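PDB 4UFQ: hyaluronidase from Streptomyces koganeiensis, which probably degrades hyaluronan, and assembles as a trimer of intertwined, strand-rich chains. Local coordinates for residues G70-A74 with R75-K79. Numbering follows the deposited sequence.
Sequences GTETA and RGTLK. With SO4 (sulfate ion), chain P.
Thr77 reaches across the mouth of a tight loop to Glu72, its hydroxyl OG1 giving a hydrogen bond of 2.8 Å to Glu72 OE1. The hydroxyl comes from above the carboxylate, 46° out of its plane, and the two side chains cross at about a right angle. Glu72 gets there by folding back: its chain bends at chi2 (81°), which swings the carboxylate inward over Thr77 CA, 3.4 Å from Glu72 OE2. Behind it, Glu72 CB lies against the carbonyl of Arg75. The methyl CG2 of Thr77 packs beside Glu72 OE2 and lies 3.6 Å from Gly70 N. The buried carboxylate is gripped at both oxygens, since OE2 accepts a hydrogen bond from Ala65 N of the third subunit.

At the outer end of the loop one of two modelled conformers of Arg75 curls back on its predecessor, bringing NH1 to 2.6 Å from Ala74 O; the bond is at best partial. The oxygen lies close to the guanidinium plane, but NH1 sits above the carbonyl plane, 51° out of it. Beyond it a sulfate, probably from the crystallisation liquor, is held by Gly76 N on O1, by Lys79 NZ on O4 (2.6 Å) and by Ser97 OG of the second subunit.

The loop joins strand 66-70 to strand 79-83, with Thr77 and Leu78 resting on Leu68. The chain turns a corner at Thr77 and Leu78; from there Leu78 and Lys79 pair in parallel with strands of both other subunits, consistent with the triple-stranded beta-helix of phage HylP hyaluronidases.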
ATOM      1  N   GLY B  70      11.127   7.570 -13.243  1.00 27.47           N
ATOM      2  CA  GLY B  70      10.482   8.720 -13.852  1.00 27.44           C
ATOM      3  C   GLY B  70      10.776   9.986 -13.080  1.00 29.58           C
ATOM      4  O   GLY B  70      11.320   9.941 -11.978  1.00 27.85           O
ATOM      5  N   THR B  71      10.413  11.124 -13.661  1.00 29.45           N
ATOM      6  CA  THR B  71      10.633  12.408 -13.006  1.00 45.30           C
ATOM      7  C   THR B  71       9.415  13.331 -13.131  1.00 30.34           C
ATOM      8  O   THR B  71       9.537  14.521 -13.406  1.00 31.91           O
ATOM      9  CB  THR B  71      11.902  13.073 -13.557  1.00 34.52           C
ATOM     10  OG1 THR B  71      12.186  14.269 -12.819  1.00 36.62           O
ATOM     11  CG2 THR B  71      11.773  13.391 -15.063  1.00 33.69           C
ATOM     12  N   GLU B  72       8.241  12.764 -12.879  1.00 29.31           N
ATOM     13  CA  GLU B  72       6.965  13.451 -13.074  1.00 29.96           C
ATOM     14  C   GLU B  72       6.742  14.607 -12.098  1.00 30.98           C
ATOM     15  O   GLU B  72       7.100  14.523 -10.917  1.00 30.55           O
ATOM     16  CB  GLU B  72       5.825  12.444 -12.899  1.00 31.15           C
ATOM     17  CG  GLU B  72       5.828  11.304 -13.929  1.00 31.90           C
ATOM     18  CD  GLU B  72       6.794  10.174 -13.606  1.00 65.37           C
ATOM     19  OE1 GLU B  72       7.408  10.177 -12.519  1.00 31.26           O
ATOM     20  OE2 GLU B  72       6.937   9.265 -14.449  1.00 33.67           O
ATOM     21  N   THR B  73       6.097  15.667 -12.567  1.00 32.68           N
ATOM     22  CA  THR B  73       5.735  16.764 -11.677  1.00 34.06           C
ATOM     23  C   THR B  73       4.309  16.656 -11.145  1.00 36.24           C
ATOM     24  O   THR B  73       4.016  17.188 -10.079  1.00 34.46           O
ATOM     25  CB  THR B  73       5.913  18.131 -12.358  1.00 42.84           C
ATOM     26  OG1 THR B  73       5.220  18.141 -13.610  1.00 40.73           O
ATOM     27  CG2 THR B  73       7.397  18.427 -12.585  1.00 47.00           C
ATOM     28  N   ALA B  74       3.420  15.959 -11.853  1.00 33.04           N
ATOM     29  CA  ALA B  74       2.017  15.927 -11.438  1.00 33.10           C
ATOM     30  C   ALA B  74       1.267  14.654 -11.803  1.00 35.74           C
ATOM     31  O   ALA B  74       0.038  14.660 -11.867  1.00 31.85           O
ATOM     32  CB  ALA B  74       1.287  17.139 -12.005  1.00 35.74           C
ATOM     33  N   ARG B  75       2.005  13.568 -12.010  1.00 29.78           N
ATOM     34  CA  ARG B  75       1.408  12.284 -12.358  0.51 28.42           C
ATOM     35  C   ARG B  75       2.131  11.168 -11.632  1.00 26.94           C
ATOM     36  O   ARG B  75       3.169  11.392 -11.025  1.00 28.25           O
ATOM     37  CB  ARG B  75       1.497  12.046 -13.864  0.51 29.08           C
ATOM     38  CG  ARG B  75       0.780  13.089 -14.703  0.51 38.00           C
ATOM     39  CD  ARG B  75      -0.729  13.015 -14.536  0.51 45.15           C
ATOM     40  NE  ARG B  75      -1.418  13.985 -15.388  0.51 65.87           N
ATOM     41  CZ  ARG B  75      -1.732  15.229 -15.028  0.51 60.07           C
ATOM     42  NH1 ARG B  75      -1.432  15.685 -13.819  0.51 49.13           N
ATOM     43  NH2 ARG B  75      -2.357  16.022 -15.886  0.51 59.21           N
ATOM     44  N   GLY B  76       1.579   9.960 -11.710  1.00 27.06           N
ATOM     45  CA  GLY B  76       2.215   8.788 -11.134  1.00 24.38           C
ATOM     46  C   GLY B  76       3.319   8.245 -12.038  1.00 31.68           C
ATOM     47  O   GLY B  76       3.189   8.280 -13.267  1.00 31.61           O
ATOM     48  N   THR B  77       4.412   7.759 -11.444  1.00 25.22           N
ATOM     49  CA  THR B  77       5.508   7.165 -12.225  1.00 25.44           C
ATOM     50  C   THR B  77       5.020   5.894 -12.927  1.00 24.03           C
ATOM     51  O   THR B  77       5.314   5.663 -14.110  1.00 24.72           O
ATOM     52  CB  THR B  77       6.766   6.863 -11.351  1.00 26.84           C
ATOM     53  OG1 THR B  77       7.194   8.068 -10.699  1.00 26.66           O
ATOM     54  CG2 THR B  77       7.911   6.327 -12.202  1.00 25.27           C
ATOM     55  N   LEU B  78       4.306   5.064 -12.166  1.00 23.34           N
ATOM     56  CA  LEU B  78       3.492   3.993 -12.720  1.00 27.81           C
ATOM     57  C   LEU B  78       2.026   4.335 -12.434  1.00 23.01           C
ATOM     58  O   LEU B  78       1.643   4.548 -11.265  1.00 22.50           O
ATOM     59  CB  LEU B  78       3.861   2.643 -12.100  1.00 23.17           C
ATOM     60  CG  LEU B  78       2.956   1.471 -12.499  1.00 23.74           C
ATOM     61  CD1 LEU B  78       2.898   1.269 -14.031  1.00 24.29           C
ATOM     62  CD2 LEU B  78       3.400   0.192 -11.826  1.00 23.65           C
ATOM     63  N   LYS B  79       1.226   4.411 -13.496  1.00 23.61           N
ATOM     64  CA  LYS B  79      -0.203   4.652 -13.406  1.00 23.68           C
ATOM     65  C   LYS B  79      -0.950   3.425 -13.872  1.00 30.85           C
ATOM     66  O   LYS B  79      -0.844   3.027 -15.038  1.00 25.81           O
ATOM     67  CB  LYS B  79      -0.605   5.869 -14.236  1.00 24.78           C
ATOM     68  CG  LYS B  79      -2.110   6.104 -14.356  1.00 25.78           C
ATOM     69  CD  LYS B  79      -2.710   6.538 -13.047  1.00 24.76           C
ATOM     70  CE  LYS B  79      -4.204   6.797 -13.186  1.00 25.59           C
ATOM     71  NZ  LYS B  79      -4.475   7.978 -14.026  1.00 30.75           N
TER
HETATM   72  S   SO4 P1218      -2.412  10.301 -12.132  1.00 35.58           S
HETATM   73  O1  SO4 P1218      -1.132   9.672 -12.456  1.00 37.42           O
HETATM   74  O2  SO4 P1218      -2.196  11.718 -11.856  1.00 39.03           O
HETATM   75  O3  SO4 P1218      -2.987   9.629 -10.966  1.00 45.53           O
HETATM   76  O4  SO4 P1218      -3.330  10.179 -13.275  1.00 39.98           O